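PDB 5CYX: cadherin-related family member 2 from Mus musculus, which probably mediates calcium-dependent adhesion between neighbouring microvilli by pairing its extracellular cadherin repeats with CDHR5, so controlling how microvilli pack on epithelial cells. Local coordinates for residues Gln299-Thr303 and Ala314-Met318. Numbering follows the deposited sequence.
Sequences QVTAT and AKASM
This antiparallel backbone pairing joins the two strands of a beta hairpin in the third cadherin repeat, a Greek-key beta sandwich, where strands 295-304 and 315-324 are the central pair of a four-stranded sheet. Both segments are extended; the axes of 299-303 and 315-318 approach to 4.6 Å, their N-to-C directions 164° apart. Val300 faces Met318 and Ala302 faces Ala316 as hydrogen-bonded pairs, alternating with the non-hydrogen-bonded pairs Thr301-Ser317 and Thr303-Lys315. Val300 N reaches Met318 O at 2.6 Å and Met318 N returns to Val300 O at 2.8 Å; Ala302 N to Ala316 O (2.8 Å) and Ala316 N to Ala302 O (2.9 Å) repeat the pattern. Val300, Ala302, Ala316 and Met318 share the face turned to the other sheet: apolar Val300 and Met318 pack on Phe222, while the small methyl of Ala302 meets Phe222 and Ala246. Hydroxyls suit the other, more open face: Thr301 (chi1 m) hydrogen-bonds Ser262, Ser317 is exposed, and the Lys315 side chain (m, t, m, t) leads its amine away, Lys315 CG lying 3.7 Å from Thr303 OG1.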
loop_
_atom_site.group_PDB
_atom_site.type_symbol
_atom_site.label_atom_id
_atom_site.label_comp_id
_atom_site.label_asym_id
_atom_site.label_seq_id
_atom_site.Cartn_x
_atom_site.Cartn_y
_atom_site.Cartn_z
ATOM N N GLN A 299 25.165 -43.912 -6.306
ATOM C CA GLN A 299 24.393 -42.691 -6.109
ATOM C C GLN A 299 23.078 -42.981 -5.349
ATOM O O GLN A 299 22.243 -43.745 -5.820
ATOM C CB GLN A 299 24.060 -42.034 -7.439
ATOM C CG GLN A 299 23.586 -40.590 -7.285
ATOM C CD GLN A 299 23.144 -39.996 -8.600
ATOM O OE1 GLN A 299 22.379 -40.615 -9.333
ATOM N NE2 GLN A 299 23.631 -38.798 -8.915
ATOM N N VAL A 300 22.921 -42.327 -4.197
ATOM C CA VAL A 300 21.740 -42.382 -3.376
ATOM C C VAL A 300 20.963 -41.067 -3.493
ATOM O O VAL A 300 21.520 -39.957 -3.355
ATOM C CB VAL A 300 22.100 -42.682 -1.908
ATOM C CG1 VAL A 300 20.880 -42.556 -1.005
ATOM C CG2 VAL A 300 22.678 -44.081 -1.793
ATOM N N THR A 301 19.663 -41.227 -3.725
ATOM C CA THR A 301 18.733 -40.122 -3.855
ATOM C C THR A 301 17.778 -40.221 -2.678
ATOM O O THR A 301 17.265 -41.294 -2.410
ATOM C CB THR A 301 17.953 -40.222 -5.180
ATOM O OG1 THR A 301 18.871 -40.063 -6.263
ATOM C CG2 THR A 301 16.877 -39.166 -5.286
ATOM N N ALA A 302 17.612 -39.110 -1.963
ATOM C CA ALA A 302 16.687 -38.977 -0.856
ATOM C C ALA A 302 15.549 -38.109 -1.339
ATOM O O ALA A 302 15.778 -37.078 -1.928
ATOM C CB ALA A 302 17.379 -38.324 0.332
ATOM N N THR A 303 14.325 -38.522 -1.054
ATOM C CA THR A 303 13.118 -37.843 -1.512
ATOM C C THR A 303 12.164 -37.728 -0.319
ATOM O O THR A 303 11.891 -38.721 0.368
ATOM C CB THR A 303 12.426 -38.656 -2.630
ATOM O OG1 THR A 303 13.371 -38.993 -3.650
ATOM C CG2 THR A 303 11.298 -37.894 -3.245
ATOM N N ALA A 314 10.818 -33.096 -3.582
ATOM C CA ALA A 314 11.894 -32.458 -2.858
ATOM C C ALA A 314 12.908 -33.553 -2.637
ATOM O O ALA A 314 12.647 -34.502 -1.875
ATOM C CB ALA A 314 11.381 -31.910 -1.536
ATOM N N LYS A 315 14.048 -33.416 -3.316
ATOM C CA LYS A 315 15.066 -34.457 -3.434
ATOM C C LYS A 315 16.454 -33.919 -3.217
ATOM O O LYS A 315 16.700 -32.735 -3.376
ATOM C CB LYS A 315 15.081 -35.051 -4.844
ATOM C CG LYS A 315 13.777 -35.693 -5.314
ATOM C CD LYS A 315 13.946 -36.274 -6.718
ATOM C CE LYS A 315 13.991 -35.175 -7.768
ATOM N NZ LYS A 315 14.420 -35.722 -9.082
ATOM N N ALA A 316 17.368 -34.823 -2.922
ATOM C CA ALA A 316 18.806 -34.540 -2.955
ATOM C C ALA A 316 19.510 -35.842 -3.242
ATOM O O ALA A 316 18.950 -36.926 -3.004
ATOM C CB ALA A 316 19.285 -33.956 -1.639
ATOM N N SER A 317 20.726 -35.741 -3.765
ATOM C CA SER A 317 21.471 -36.922 -4.154
ATOM C C SER A 317 22.939 -36.845 -3.790
ATOM O O SER A 317 23.492 -35.766 -3.623
ATOM C CB SER A 317 21.321 -37.167 -5.653
ATOM O OG SER A 317 21.862 -36.089 -6.376
ATOM N N MET A 318 23.557 -38.011 -3.646
ATOM C CA MET A 318 25.001 -38.076 -3.520
ATOM C C MET A 318 25.491 -39.475 -3.735
ATOM O O MET A 318 24.703 -40.431 -3.712
ATOM C CB MET A 318 25.474 -37.606 -2.150
ATOM C CG MET A 318 25.074 -38.537 -1.009
ATOM S SD MET A 318 25.564 -37.627 0.461
ATOM C CE MET A 318 25.878 -38.954 1.556
#